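Local atomic coordinates of histidine kinase (Paraburkholderia phymatum, PDB entry 6NB0), a protein that probably autophosphorylates a histidine with ATP as the phosphate donor, as expected of a dimeric phosphorelay sensor kinase. Residues 51-56 against 179-184; 55-60 against 232-237; 137-142 against 162-167; 185-190 against 195-200; 249-254 against 276-281. All blocks are in the same frame, centred on the assembly; numbering follows the deposited sequence.

Interaction 1: 51-56 against 179-184; sequences AETALF and ALWLLV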
# COMPACT_ATOMS: atom_id res chain seq x y z
N ALA A 51 -4.45 3.45 1.71
CA ALA A 51 -3.30 2.55 1.65
C ALA A 51 -3.19 1.85 0.30
O ALA A 51 -2.08 1.68 -0.23
CB ALA A 51 -3.38 1.52 2.80
N GLU A 52 -4.34 1.45 -0.28
CA GLU A 52 -4.36 0.90 -1.64
C GLU A 52 -3.80 1.89 -2.65
O GLU A 52 -3.01 1.52 -3.53
CB GLU A 52 -5.81 0.55 -2.04
CG GLU A 52 -6.48 -0.55 -1.23
CD GLU A 52 -7.90 -0.84 -1.72
OE1 GLU A 52 -8.77 0.06 -1.64
OE2 GLU A 52 -8.14 -1.96 -2.20
N THR A 53 -4.27 3.13 -2.59
CA THR A 53 -3.77 4.18 -3.47
C THR A 53 -2.25 4.29 -3.37
O THR A 53 -1.56 4.38 -4.39
CB THR A 53 -4.42 5.53 -3.12
OG1 THR A 53 -5.82 5.45 -3.41
CG2 THR A 53 -3.83 6.65 -4.00
N ALA A 54 -1.72 4.30 -2.14
CA ALA A 54 -0.29 4.48 -1.94
C ALA A 54 0.48 3.27 -2.40
O ALA A 54 1.60 3.39 -2.93
CB ALA A 54 -0.01 4.76 -0.46
N LEU A 55 -0.10 2.09 -2.19
CA LEU A 55 0.50 0.85 -2.68
C LEU A 55 0.72 0.91 -4.19
O LEU A 55 1.82 0.64 -4.68
CB LEU A 55 -0.41 -0.33 -2.32
CG LEU A 55 -0.32 -1.64 -3.10
CD1 LEU A 55 1.08 -2.12 -2.98
CD2 LEU A 55 -1.28 -2.67 -2.50
N PHE A 56 -0.34 1.22 -4.93
CA PHE A 56 -0.22 1.24 -6.38
C PHE A 56 0.70 2.36 -6.83
O PHE A 56 1.39 2.22 -7.85
CB PHE A 56 -1.60 1.39 -7.03
CG PHE A 56 -2.37 0.09 -7.08
CD1 PHE A 56 -2.98 -0.42 -5.94
CD2 PHE A 56 -2.43 -0.63 -8.26
CE1 PHE A 56 -3.65 -1.62 -5.98
CE2 PHE A 56 -3.11 -1.84 -8.30
CZ PHE A 56 -3.71 -2.34 -7.16
N ALA A 179 -10.74 2.08 -7.66
CA ALA A 179 -10.44 2.97 -8.78
C ALA A 179 -11.42 4.14 -8.85
O ALA A 179 -11.00 5.29 -9.04
CB ALA A 179 -10.44 2.18 -10.09
N LEU A 180 -12.72 3.87 -8.68
CA LEU A 180 -13.69 4.95 -8.74
C LEU A 180 -13.55 5.87 -7.54
O LEU A 180 -13.68 7.09 -7.67
CB LEU A 180 -15.10 4.40 -8.84
CG LEU A 180 -15.36 3.55 -10.10
CD1 LEU A 180 -16.74 2.95 -10.00
CD2 LEU A 180 -15.24 4.38 -11.36
N TRP A 181 -13.32 5.30 -6.36
CA TRP A 181 -13.05 6.12 -5.18
C TRP A 181 -11.93 7.12 -5.44
O TRP A 181 -12.04 8.31 -5.12
CB TRP A 181 -12.70 5.19 -4.01
CG TRP A 181 -12.39 5.91 -2.70
CD1 TRP A 181 -13.26 6.18 -1.68
CD2 TRP A 181 -11.11 6.41 -2.28
NE1 TRP A 181 -12.59 6.84 -0.64
CE2 TRP A 181 -11.27 6.99 -1.01
CE3 TRP A 181 -9.83 6.42 -2.88
CZ2 TRP A 181 -10.20 7.57 -0.31
CZ3 TRP A 181 -8.77 7.00 -2.18
CH2 TRP A 181 -8.96 7.57 -0.92
N LEU A 182 -10.82 6.65 -6.04
CA LEU A 182 -9.67 7.52 -6.25
C LEU A 182 -9.94 8.54 -7.34
O LEU A 182 -9.54 9.70 -7.23
CB LEU A 182 -8.44 6.67 -6.59
CG LEU A 182 -7.11 7.43 -6.86
CD1 LEU A 182 -6.72 8.28 -5.64
CD2 LEU A 182 -5.99 6.42 -7.17
N LEU A 183 -10.64 8.11 -8.40
CA LEU A 183 -11.05 9.02 -9.47
C LEU A 183 -11.78 10.23 -8.90
O LEU A 183 -11.49 11.38 -9.25
CB LEU A 183 -11.94 8.25 -10.45
CG LEU A 183 -12.02 8.65 -11.92
CD1 LEU A 183 -10.70 8.28 -12.60
CD2 LEU A 183 -13.21 7.95 -12.58
N VAL A 184 -12.75 9.99 -8.00
CA VAL A 184 -13.50 11.10 -7.40
C VAL A 184 -12.67 11.83 -6.34
O VAL A 184 -12.68 13.06 -6.26
CB VAL A 184 -14.84 10.60 -6.81
CG1 VAL A 184 -15.66 11.79 -6.25
CG2 VAL A 184 -15.68 9.83 -7.90

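Interaction 2: 55-60 against 232-237; sequences LFMRDH and NFARAQ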
# COMPACT_ATOMS: atom_id res chain seq x y z
N LEU A 55 -0.10 2.09 -2.19
CA LEU A 55 0.50 0.85 -2.68
C LEU A 55 0.72 0.91 -4.19
O LEU A 55 1.82 0.64 -4.68
CB LEU A 55 -0.41 -0.33 -2.32
CG LEU A 55 -0.32 -1.64 -3.10
CD1 LEU A 55 1.08 -2.12 -2.98
CD2 LEU A 55 -1.28 -2.67 -2.50
N PHE A 56 -0.34 1.22 -4.93
CA PHE A 56 -0.22 1.24 -6.38
C PHE A 56 0.70 2.36 -6.83
O PHE A 56 1.39 2.22 -7.85
CB PHE A 56 -1.60 1.39 -7.03
CG PHE A 56 -2.37 0.09 -7.08
CD1 PHE A 56 -2.98 -0.42 -5.94
CD2 PHE A 56 -2.43 -0.63 -8.26
CE1 PHE A 56 -3.65 -1.62 -5.98
CE2 PHE A 56 -3.11 -1.84 -8.30
CZ PHE A 56 -3.71 -2.34 -7.16
N MET A 57 0.73 3.47 -6.09
CA MET A 57 1.68 4.53 -6.45
C MET A 57 3.12 4.05 -6.32
O MET A 57 3.97 4.40 -7.15
CB MET A 57 1.46 5.79 -5.60
CG MET A 57 2.30 6.95 -6.13
SD MET A 57 2.07 8.46 -5.13
CE MET A 57 3.52 8.34 -4.14
N ARG A 58 3.42 3.23 -5.29
CA ARG A 58 4.78 2.69 -5.17
C ARG A 58 5.11 1.71 -6.29
O ARG A 58 6.26 1.65 -6.74
CB ARG A 58 5.00 2.01 -3.82
CG ARG A 58 4.56 2.79 -2.54
CD ARG A 58 5.39 4.01 -2.28
NE ARG A 58 5.22 4.63 -0.94
CZ ARG A 58 4.20 5.43 -0.60
NH1 ARG A 58 3.21 5.65 -1.45
NH2 ARG A 58 4.16 6.01 0.60
N ASP A 59 4.12 0.92 -6.74
CA ASP A 59 4.31 0.06 -7.92
C ASP A 59 4.63 0.89 -9.14
O ASP A 59 5.51 0.55 -9.94
CB ASP A 59 3.05 -0.75 -8.20
CG ASP A 59 2.92 -1.96 -7.34
OD1 ASP A 59 3.92 -2.32 -6.69
OD2 ASP A 59 1.82 -2.55 -7.33
N HIS A 60 3.88 1.98 -9.33
CA HIS A 60 4.11 2.87 -10.45
C HIS A 60 5.53 3.42 -10.43
O HIS A 60 6.21 3.45 -11.47
CB HIS A 60 3.09 4.00 -10.39
CG HIS A 60 3.10 4.89 -11.60
ND1 HIS A 60 2.58 4.50 -12.81
CD2 HIS A 60 3.56 6.16 -11.77
CE1 HIS A 60 2.73 5.48 -13.69
NE2 HIS A 60 3.31 6.50 -13.08
N ASN A 232 0.66 13.29 1.52
CA ASN A 232 1.19 14.63 1.27
C ASN A 232 2.13 14.65 0.06
O ASN A 232 2.02 15.53 -0.82
CB ASN A 232 1.91 15.14 2.51
CG ASN A 232 2.35 16.59 2.37
OD1 ASN A 232 3.43 16.86 1.86
ND2 ASN A 232 1.51 17.52 2.81
N PHE A 233 3.08 13.73 -0.02
CA PHE A 233 4.04 13.76 -1.12
C PHE A 233 3.39 13.40 -2.45
O PHE A 233 3.82 13.88 -3.50
CB PHE A 233 5.20 12.82 -0.82
CG PHE A 233 6.14 12.62 -1.98
CD1 PHE A 233 7.15 13.53 -2.23
CD2 PHE A 233 6.00 11.51 -2.82
CE1 PHE A 233 8.02 13.35 -3.30
CE2 PHE A 233 6.86 11.33 -3.89
CZ PHE A 233 7.88 12.24 -4.13
N ALA A 234 2.37 12.53 -2.40
CA ALA A 234 1.59 12.21 -3.60
C ALA A 234 0.83 13.44 -4.09
O ALA A 234 0.78 13.71 -5.30
CB ALA A 234 0.61 11.08 -3.29
N ARG A 235 0.20 14.17 -3.17
CA ARG A 235 -0.48 15.40 -3.54
C ARG A 235 0.48 16.43 -4.13
O ARG A 235 0.16 17.08 -5.13
CB ARG A 235 -1.21 15.98 -2.33
CG ARG A 235 -2.45 15.16 -1.94
CD ARG A 235 -3.22 15.77 -0.75
NE ARG A 235 -2.58 15.55 0.55
CZ ARG A 235 -1.96 16.48 1.28
NH1 ARG A 235 -1.82 17.73 0.86
NH2 ARG A 235 -1.46 16.15 2.47
N ALA A 236 1.67 16.59 -3.52
CA ALA A 236 2.69 17.48 -4.07
C ALA A 236 3.12 17.04 -5.46
O ALA A 236 3.20 17.87 -6.39
CB ALA A 236 3.90 17.53 -3.13
N GLN A 237 3.43 15.75 -5.63
CA GLN A 237 3.87 15.25 -6.93
C GLN A 237 2.82 15.50 -8.00
O GLN A 237 3.17 15.74 -9.17
CB GLN A 237 4.21 13.74 -6.86
CG GLN A 237 5.11 13.25 -8.01
CD GLN A 237 4.34 12.97 -9.31
OE1 GLN A 237 3.15 12.65 -9.27
NE2 GLN A 237 5.02 13.11 -10.45

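Interaction 3: 137-142 against 162-167; sequences PLLDET and TPLAAQ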
# COMPACT_ATOMS: atom_id res chain seq x y z
N PRO A 137 -25.29 0.37 -7.59
CA PRO A 137 -24.89 0.44 -6.17
C PRO A 137 -23.41 0.71 -5.99
O PRO A 137 -23.02 1.36 -5.00
CB PRO A 137 -25.30 -0.93 -5.61
CG PRO A 137 -26.42 -1.41 -6.54
CD PRO A 137 -25.94 -0.92 -7.89
N LEU A 138 -22.57 0.27 -6.92
CA LEU A 138 -21.15 0.63 -6.81
C LEU A 138 -20.92 2.13 -6.97
O LEU A 138 -20.14 2.74 -6.23
CB LEU A 138 -20.33 -0.16 -7.84
CG LEU A 138 -18.85 0.24 -7.83
CD1 LEU A 138 -18.23 0.03 -6.45
CD2 LEU A 138 -18.06 -0.52 -8.90
N LEU A 139 -21.60 2.75 -7.95
CA LEU A 139 -21.51 4.19 -8.12
C LEU A 139 -22.00 4.93 -6.87
O LEU A 139 -21.38 5.91 -6.44
CB LEU A 139 -22.32 4.61 -9.35
CG LEU A 139 -21.79 4.03 -10.67
CD1 LEU A 139 -22.79 4.24 -11.81
CD2 LEU A 139 -20.43 4.64 -11.05
N ASP A 140 -23.14 4.51 -6.31
CA ASP A 140 -23.67 5.19 -5.13
C ASP A 140 -22.75 5.04 -3.94
O ASP A 140 -22.55 5.98 -3.16
CB ASP A 140 -25.07 4.67 -4.79
CG ASP A 140 -26.13 5.07 -5.80
OD1 ASP A 140 -26.04 6.15 -6.41
OD2 ASP A 140 -27.09 4.31 -5.95
N GLU A 141 -22.17 3.84 -3.77
CA GLU A 141 -21.21 3.64 -2.69
C GLU A 141 -19.99 4.54 -2.84
O GLU A 141 -19.48 5.06 -1.84
CB GLU A 141 -20.77 2.17 -2.65
CG GLU A 141 -19.72 1.87 -1.59
CD GLU A 141 -19.51 0.37 -1.39
OE1 GLU A 141 -19.61 -0.40 -2.38
OE2 GLU A 141 -19.28 -0.04 -0.22
N THR A 142 -19.50 4.71 -4.08
CA THR A 142 -18.38 5.60 -4.34
C THR A 142 -18.71 7.01 -3.87
O THR A 142 -17.91 7.66 -3.17
CB THR A 142 -18.05 5.60 -5.85
OG1 THR A 142 -17.74 4.27 -6.30
CG2 THR A 142 -16.85 6.52 -6.14
N THR A 162 -25.96 9.36 -14.14
CA THR A 162 -25.89 8.07 -14.79
C THR A 162 -27.30 7.61 -15.11
O THR A 162 -28.22 7.88 -14.32
CB THR A 162 -25.17 7.01 -13.94
OG1 THR A 162 -25.08 5.79 -14.70
CG2 THR A 162 -25.91 6.72 -12.62
N PRO A 163 -27.51 6.99 -16.27
CA PRO A 163 -28.76 6.26 -16.52
C PRO A 163 -28.75 4.83 -15.99
O PRO A 163 -29.76 4.14 -16.07
CB PRO A 163 -28.84 6.26 -18.05
CG PRO A 163 -27.38 6.13 -18.47
CD PRO A 163 -26.63 7.00 -17.46
N LEU A 164 -27.64 4.38 -15.41
CA LEU A 164 -27.53 2.99 -14.99
C LEU A 164 -28.48 2.70 -13.83
O LEU A 164 -28.54 3.45 -12.85
CB LEU A 164 -26.08 2.68 -14.60
CG LEU A 164 -25.04 2.85 -15.71
CD1 LEU A 164 -23.62 2.60 -15.16
CD2 LEU A 164 -25.34 1.94 -16.91
N ALA A 165 -29.23 1.62 -13.95
CA ALA A 165 -30.15 1.17 -12.92
C ALA A 165 -29.85 -0.28 -12.55
O ALA A 165 -29.28 -0.53 -11.48
CB ALA A 165 -31.60 1.33 -13.38
N ALA A 166 -30.18 -1.22 -13.43
CA ALA A 166 -29.99 -2.65 -13.14
C ALA A 166 -28.77 -3.27 -13.81
O ALA A 166 -28.51 -4.46 -13.60
CB ALA A 166 -31.24 -3.44 -13.53
N GLN A 167 -28.00 -2.50 -14.59
CA GLN A 167 -26.91 -3.08 -15.37
C GLN A 167 -25.89 -3.76 -14.46
O GLN A 167 -25.59 -3.28 -13.37
CB GLN A 167 -26.18 -2.00 -16.19
CG GLN A 167 -26.93 -1.58 -17.44
CD GLN A 167 -27.99 -0.50 -17.19
OE1 GLN A 167 -28.29 -0.16 -16.03
NE2 GLN A 167 -28.54 0.04 -18.27

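Interaction 4: 185-190 against 195-200; sequences TFAVEA and TTVTLD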
# COMPACT_ATOMS: atom_id res chain seq x y z
N THR A 185 -11.99 11.08 -5.47
CA THR A 185 -11.22 11.70 -4.38
C THR A 185 -10.14 12.64 -4.94
O THR A 185 -9.90 13.72 -4.39
CB THR A 185 -10.60 10.61 -3.51
OG1 THR A 185 -11.65 9.88 -2.86
CG2 THR A 185 -9.69 11.20 -2.43
N PHE A 186 -9.47 12.23 -6.01
CA PHE A 186 -8.45 13.09 -6.61
C PHE A 186 -9.05 14.43 -7.02
O PHE A 186 -8.47 15.51 -6.77
CB PHE A 186 -7.81 12.39 -7.81
CG PHE A 186 -6.73 13.23 -8.48
CD1 PHE A 186 -7.05 14.11 -9.48
CD2 PHE A 186 -5.41 13.13 -8.06
CE1 PHE A 186 -6.06 14.92 -10.07
CE2 PHE A 186 -4.41 13.91 -8.64
CZ PHE A 186 -4.73 14.80 -9.65
N ALA A 187 -10.20 14.39 -7.70
CA ALA A 187 -10.84 15.62 -8.14
C ALA A 187 -11.22 16.48 -6.95
O ALA A 187 -11.01 17.70 -6.96
CB ALA A 187 -12.08 15.29 -9.00
N VAL A 188 -11.73 15.84 -5.88
CA VAL A 188 -12.07 16.58 -4.66
C VAL A 188 -10.83 17.24 -4.07
O VAL A 188 -10.86 18.41 -3.68
CB VAL A 188 -12.75 15.64 -3.64
CG1 VAL A 188 -12.90 16.35 -2.28
CG2 VAL A 188 -14.14 15.21 -4.19
N GLU A 189 -9.71 16.49 -4.01
CA GLU A 189 -8.47 17.06 -3.46
C GLU A 189 -8.03 18.27 -4.26
O GLU A 189 -7.47 19.23 -3.71
CB GLU A 189 -7.35 16.01 -3.43
CG GLU A 189 -7.51 14.93 -2.34
CD GLU A 189 -6.94 15.38 -0.99
OE1 GLU A 189 -6.89 16.60 -0.73
OE2 GLU A 189 -6.56 14.51 -0.18
N ALA A 190 -8.29 18.24 -5.56
CA ALA A 190 -7.96 19.34 -6.46
C ALA A 190 -9.14 20.28 -6.69
O ALA A 190 -9.27 20.87 -7.78
CB ALA A 190 -7.44 18.79 -7.78
N THR A 195 -16.98 24.07 -5.20
CA THR A 195 -16.90 23.41 -6.50
C THR A 195 -17.77 22.16 -6.54
O THR A 195 -17.93 21.47 -5.53
CB THR A 195 -15.42 23.05 -6.80
OG1 THR A 195 -14.68 24.27 -6.96
CG2 THR A 195 -15.29 22.20 -8.08
N THR A 196 -18.34 21.88 -7.71
CA THR A 196 -19.06 20.64 -7.96
C THR A 196 -18.17 19.66 -8.73
O THR A 196 -17.67 20.00 -9.81
CB THR A 196 -20.35 20.90 -8.74
OG1 THR A 196 -21.18 21.78 -7.99
CG2 THR A 196 -21.09 19.59 -9.01
N VAL A 197 -17.99 18.47 -8.18
CA VAL A 197 -17.32 17.35 -8.86
C VAL A 197 -18.38 16.38 -9.35
O VAL A 197 -19.21 15.91 -8.57
CB VAL A 197 -16.32 16.65 -7.92
CG1 VAL A 197 -15.73 15.38 -8.59
CG2 VAL A 197 -15.18 17.63 -7.53
N THR A 198 -18.39 16.10 -10.65
CA THR A 198 -19.43 15.26 -11.24
C THR A 198 -18.81 13.94 -11.69
O THR A 198 -17.81 13.94 -12.42
CB THR A 198 -20.09 15.96 -12.43
OG1 THR A 198 -20.76 17.14 -11.97
CG2 THR A 198 -21.08 15.02 -13.15
N LEU A 199 -19.40 12.82 -11.25
CA LEU A 199 -19.09 11.50 -11.78
C LEU A 199 -20.16 11.15 -12.81
O LEU A 199 -21.35 11.05 -12.46
CB LEU A 199 -19.07 10.47 -10.65
CG LEU A 199 -18.93 8.99 -11.05
CD1 LEU A 199 -17.65 8.77 -11.83
CD2 LEU A 199 -18.93 8.13 -9.79
N ASP A 200 -19.76 11.02 -14.08
CA ASP A 200 -20.63 10.55 -15.16
C ASP A 200 -20.30 9.09 -15.42
O ASP A 200 -19.12 8.75 -15.51
CB ASP A 200 -20.39 11.32 -16.46
CG ASP A 200 -20.92 12.72 -16.43
OD1 ASP A 200 -21.77 13.02 -15.58
OD2 ASP A 200 -20.49 13.53 -17.28

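Interaction 5: 249-254 against 276-281; sequences WVLALC and STLKFR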
# COMPACT_ATOMS: atom_id res chain seq x y z
N TRP A 249 1.59 10.46 -10.32
CA TRP A 249 1.85 9.13 -9.75
C TRP A 249 0.68 8.63 -8.93
O TRP A 249 0.37 7.43 -8.93
CB TRP A 249 3.09 9.16 -8.87
CG TRP A 249 4.34 9.46 -9.57
CD1 TRP A 249 4.52 9.59 -10.92
CD2 TRP A 249 5.62 9.66 -8.96
NE1 TRP A 249 5.85 9.85 -11.19
CE2 TRP A 249 6.54 9.90 -10.00
CE3 TRP A 249 6.07 9.66 -7.64
CZ2 TRP A 249 7.90 10.14 -9.75
CZ3 TRP A 249 7.43 9.89 -7.40
CH2 TRP A 249 8.32 10.13 -8.45
N VAL A 250 0.01 9.54 -8.23
CA VAL A 250 -1.02 9.11 -7.29
C VAL A 250 -2.20 8.45 -8.00
O VAL A 250 -2.97 7.74 -7.36
CB VAL A 250 -1.48 10.30 -6.42
CG1 VAL A 250 -2.28 11.31 -7.23
CG2 VAL A 250 -2.31 9.81 -5.22
N LEU A 251 -2.36 8.66 -9.31
CA LEU A 251 -3.49 8.06 -10.03
C LEU A 251 -3.16 6.65 -10.55
O LEU A 251 -3.96 6.07 -11.29
CB LEU A 251 -3.93 8.97 -11.19
CG LEU A 251 -4.66 10.23 -10.70
CD1 LEU A 251 -4.81 11.32 -11.76
CD2 LEU A 251 -6.02 9.89 -10.08
N ALA A 252 -2.00 6.12 -10.17
CA ALA A 252 -1.57 4.82 -10.66
C ALA A 252 -2.64 3.74 -10.48
O ALA A 252 -2.82 2.88 -11.35
CB ALA A 252 -0.29 4.42 -9.93
N LEU A 253 -3.36 3.76 -9.35
CA LEU A 253 -4.38 2.74 -9.11
C LEU A 253 -5.45 2.76 -10.21
O LEU A 253 -5.84 1.70 -10.71
CB LEU A 253 -5.02 2.92 -7.73
CG LEU A 253 -5.86 1.73 -7.22
CD1 LEU A 253 -5.91 1.74 -5.69
CD2 LEU A 253 -7.26 1.77 -7.75
N CYS A 254 -5.96 3.95 -10.56
CA CYS A 254 -6.91 4.05 -11.68
C CYS A 254 -6.36 3.44 -12.97
O CYS A 254 -7.05 2.68 -13.66
CB CYS A 254 -7.28 5.51 -11.92
SG CYS A 254 -7.99 6.32 -10.47
N SER A 276 -11.64 20.18 -15.98
CA SER A 276 -10.71 19.07 -16.09
C SER A 276 -11.49 17.78 -16.08
O SER A 276 -12.64 17.72 -15.63
CB SER A 276 -9.69 19.08 -14.95
OG SER A 276 -9.04 20.35 -14.91
N THR A 277 -10.87 16.74 -16.62
CA THR A 277 -11.49 15.43 -16.66
C THR A 277 -10.48 14.36 -16.31
O THR A 277 -9.29 14.47 -16.64
CB THR A 277 -12.07 15.11 -18.05
OG1 THR A 277 -11.00 15.04 -19.00
CG2 THR A 277 -13.07 16.17 -18.49
N LEU A 278 -10.98 13.31 -15.66
CA LEU A 278 -10.32 12.01 -15.58
C LEU A 278 -11.26 11.01 -16.25
O LEU A 278 -12.46 10.99 -15.93
CB LEU A 278 -10.09 11.59 -14.12
CG LEU A 278 -9.34 12.57 -13.20
CD1 LEU A 278 -9.24 12.02 -11.76
CD2 LEU A 278 -7.92 12.87 -13.76
N LYS A 279 -10.75 10.22 -17.18
CA LYS A 279 -11.59 9.31 -17.95
C LYS A 279 -11.11 7.89 -17.68
O LYS A 279 -9.94 7.58 -17.92
CB LYS A 279 -11.56 9.62 -19.44
CG LYS A 279 -12.21 10.97 -19.81
CD LYS A 279 -12.11 11.22 -21.31
CE LYS A 279 -12.54 12.63 -21.65
NZ LYS A 279 -12.64 12.82 -23.13
N PHE A 280 -12.03 7.05 -17.22
CA PHE A 280 -11.77 5.65 -16.90
C PHE A 280 -12.62 4.77 -17.82
O PHE A 280 -13.81 5.03 -18.01
CB PHE A 280 -12.10 5.43 -15.40
CG PHE A 280 -11.93 4.00 -14.92
CD1 PHE A 280 -12.96 3.09 -15.04
CD2 PHE A 280 -10.74 3.60 -14.31
CE1 PHE A 280 -12.81 1.77 -14.57
CE2 PHE A 280 -10.58 2.28 -13.85
CZ PHE A 280 -11.61 1.38 -13.98
N ARG A 281 -12.01 3.75 -18.42
CA ARG A 281 -12.77 2.77 -19.20
C ARG A 281 -12.35 1.37 -18.80
O ARG A 281 -11.16 1.11 -18.56
CB ARG A 281 -12.53 2.87 -20.73
CG ARG A 281 -12.79 4.18 -21.43
CD ARG A 281 -12.63 3.94 -22.95
NE ARG A 281 -11.32 3.38 -23.34
CZ ARG A 281 -11.10 2.10 -23.68
NH1 ARG A 281 -12.09 1.22 -23.69
NH2 ARG A 281 -9.88 1.70 -24.02

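Interaction 1: 51-56 against 179-184
Thr53 OG1, hydrogen-bonded to the carbonyl oxygen of Arg49 one turn earlier in its own helix, is the polar atom that meets Trp181 and Leu182. It lies 3.6 Å from Trp181 CZ3, approaching the benzo end of the indole obliquely, and the two side chains cross at about a right angle. Thr53 and Leu182 meet tip to tip, both branches of the threonine taking part: Thr53 CG2 is 3.7 Å from Leu182 CD1, and Thr53 OG1 is equally near that methyl. The rotamer (chi1 -66°) keeps OG1 beside the backbone N, where it bonds back to Arg49 O. No hydrogen bond crosses between the two segments. The contact joins helix 44-68, which packs on the second subunit and is consistent with a helix of the dimerisation and phospho-acceptor region, to helix 173-189, which packs on the mixed sheet of a domain consistent with the ATP-binding fold of histidine kinases. Leu253 of helix 252-260 also touches Leu182, and Val250 touches Thr53. Elsewhere on 51-56, Ala51 and Leu55 pack against the second subunit.

Interaction 2: 55-60 against 232-237
Met57 reaches from helix 44-68 to Ala234 and Phe233 in an extended chain that bends only near its end. Its CB heads toward helix 232-238, and CG, anti to the backbone N (chi1 -171°), continues outward past the carbonyl oxygen of Trp249. The next bond is also anti, which delivers SD to the methyl of Ala234, with SD 3.5 Å from Ala234 CB. SD is also 4.1 Å from Ala234 CA. At chi3 (100°) the chain turns, and CE stays against Ala234 CB at 4.1 Å while approaching the edge of the Phe233 ring, near its plane, with Met57 CE 4.2 Å from Phe233 CD2. Phe233 has two conformers, so this second touch is less certain. The helix of 232-237 thus meets helix 44-68 beside the dimer interface: Arg58 forms salt bridges with Asp59 and Glu122 of the second subunit, and Phe233 packs on Thr118 of that subunit. Between the segments themselves the chemistry is wholly apolar, a flexible thioether laid on a small methyl, so it gives packing without directional bonds.

Interaction 3: 137-142 against 162-167
Leu139 CD1 is the atom of 137-142 that meets both Leu164 and Thr162. It lies 3.8 Å from Leu164 CD1, where the two leucine side chains cross at about a right angle. Toward Thr162 the approach is tip to tip, with Leu139 CD1 4.0 Å from Thr162 OG1 and 4.1 Å from Thr162 CG2. Both leucines place CG beside the backbone N (chi1 -63° for Leu139, -61° for Leu164), which turns their branches toward each other.

One shell further out, the loop holds these groups in place. Thr162 OG1 accepts from Leu164 N at 3.0 Å with a nearly straight N-H (163°), forming an ST turn, and it is also hydrogen-bonded to the carbonyl oxygen of Ala201 in strand 196-204. Next along the loop, Ala165 N donates to Gln167 OE1 over 2.9 Å, in the plane of the amide carbonyl. Leu139 packs on Leu160 and Ala201 as well.

The loop leading from strand 157-161, at the border of the mixed sheet, to strand 168-171 of the small two-stranded sheet is thereby held against helix 135-154. Between 137-142 and the loop the contact is apolar, while polar bonds just before that segment, from Arg136 NH1 to the carbonyl oxygen of Leu164 and between the backbones of Leu135 and Gln167, hold the loop to the start of the helix.

Interaction 4: 185-190 against 195-200
Ala187 is the first residue of 185-190 to meet the strand: its methyl points at Val197, with Ala187 CB 3.7 Å from Val197 CG1 and 4.2 Å from Val197 CG2. The short side chain lets the backbones come near, the CA atoms of Ala187 and Val197 being 6.7 Å apart. Val197 presents its two methyls separately. CG1 stands anti to the backbone N (chi1 174°) and takes the methyl of Ala187, while CG2, beside the backbone N, lies against the helix backbone where Ala187 passes into Val188.

Val188 comes nearest with its backbone: Val188 N is 4.2 Å from Val197 CG2. Its own CG2 lies 4.3 Å from Val197 CG2, a looser methyl-to-methyl touch at the side of the helix. Here helix 173-189 lies on one face of the mixed sheet and returns through a short loop into strand 196-204, a tight helix-to-strand connection in an alpha/beta sandwich consistent with the ATP-binding fold of histidine kinases. Val212 of strand 207-214 and Leu158 of strand 157-161 pack beside Val197 on this layer.

Further along, Glu189 turns to other partners, bridging to Arg154 and accepting from the backbone N atoms of Val229 and Leu230. The helix ends at Glu189; Ala190, the first residue to leave helical geometry, accepts from Trp214 NE1 through its carbonyl oxygen.

Interaction 5: 249-254 against 276-281
Phe280 turns the edge of its ring to the carbonyl oxygen of Cys254, which lies near the ring plane, 3.6 Å from Phe280 CE2 and 3.9 Å from Phe280 CD2. The ring is sent there by an extended first torsion, CG anti to the backbone N (chi1 178°), which carries it from the strand toward the helix. Leu176, Ala179 and Leu183 of helix 173-189 also pack on this phenylalanine.

Two residues earlier on the strand, Leu278 points to the same layer and meets Leu251 tip to tip, with Leu278 CD2 4.0 Å from Leu251 CD1. Leu251, the last residue of the 3-10 turn 249-251, occupies the N-cap position of helix 252-260; Ala252 N bonds to Trp249 O at 3.0 Å. The strand is thus met by a methyl at the N-cap and by the backbone carbonyl of Cys254, three residues on.

Strand 276-283 runs between strands 207-214 and 264-267, both antiparallel to it, so helix 252-260 is laid on an inner strand of the mixed sheet beside helix 173-189. Trp249, at the other end of the segment, packs on helix 44-68, where its ring meets His60.

One half of the contact is apolar, methyl on methyl; in the other, the C-H edge of Phe280 beside the Cys254 oxygen probably adds a mild electrostatic attraction, but no conventional hydrogen bond joins the two segments.

Overall arrangement
Interactions 1 and 2 start from the same helix, 44-68, with centres about 10 Å apart, and both border the second subunit. Interaction 5 lies close to both, about 9 Å from interaction 1 by centres: Leu182 CD2 touches Val250 O at 3.3 Å, and Gln237 OE1 receives a probable hydrogen bond from Trp249 N at 2.9 Å. Helix 173-189 carries both interaction 1 and interaction 4, while Phe186 packs on Val250, Leu251 and Leu278 to join interaction 4 to interaction 5. Interaction 3 lies farthest out, about 28 Å from interaction 2 between centres, across the chain's centre; it touches interaction 1 through Leu138 and Thr142 against Leu180, and interaction 4 through Leu139 on Leu199.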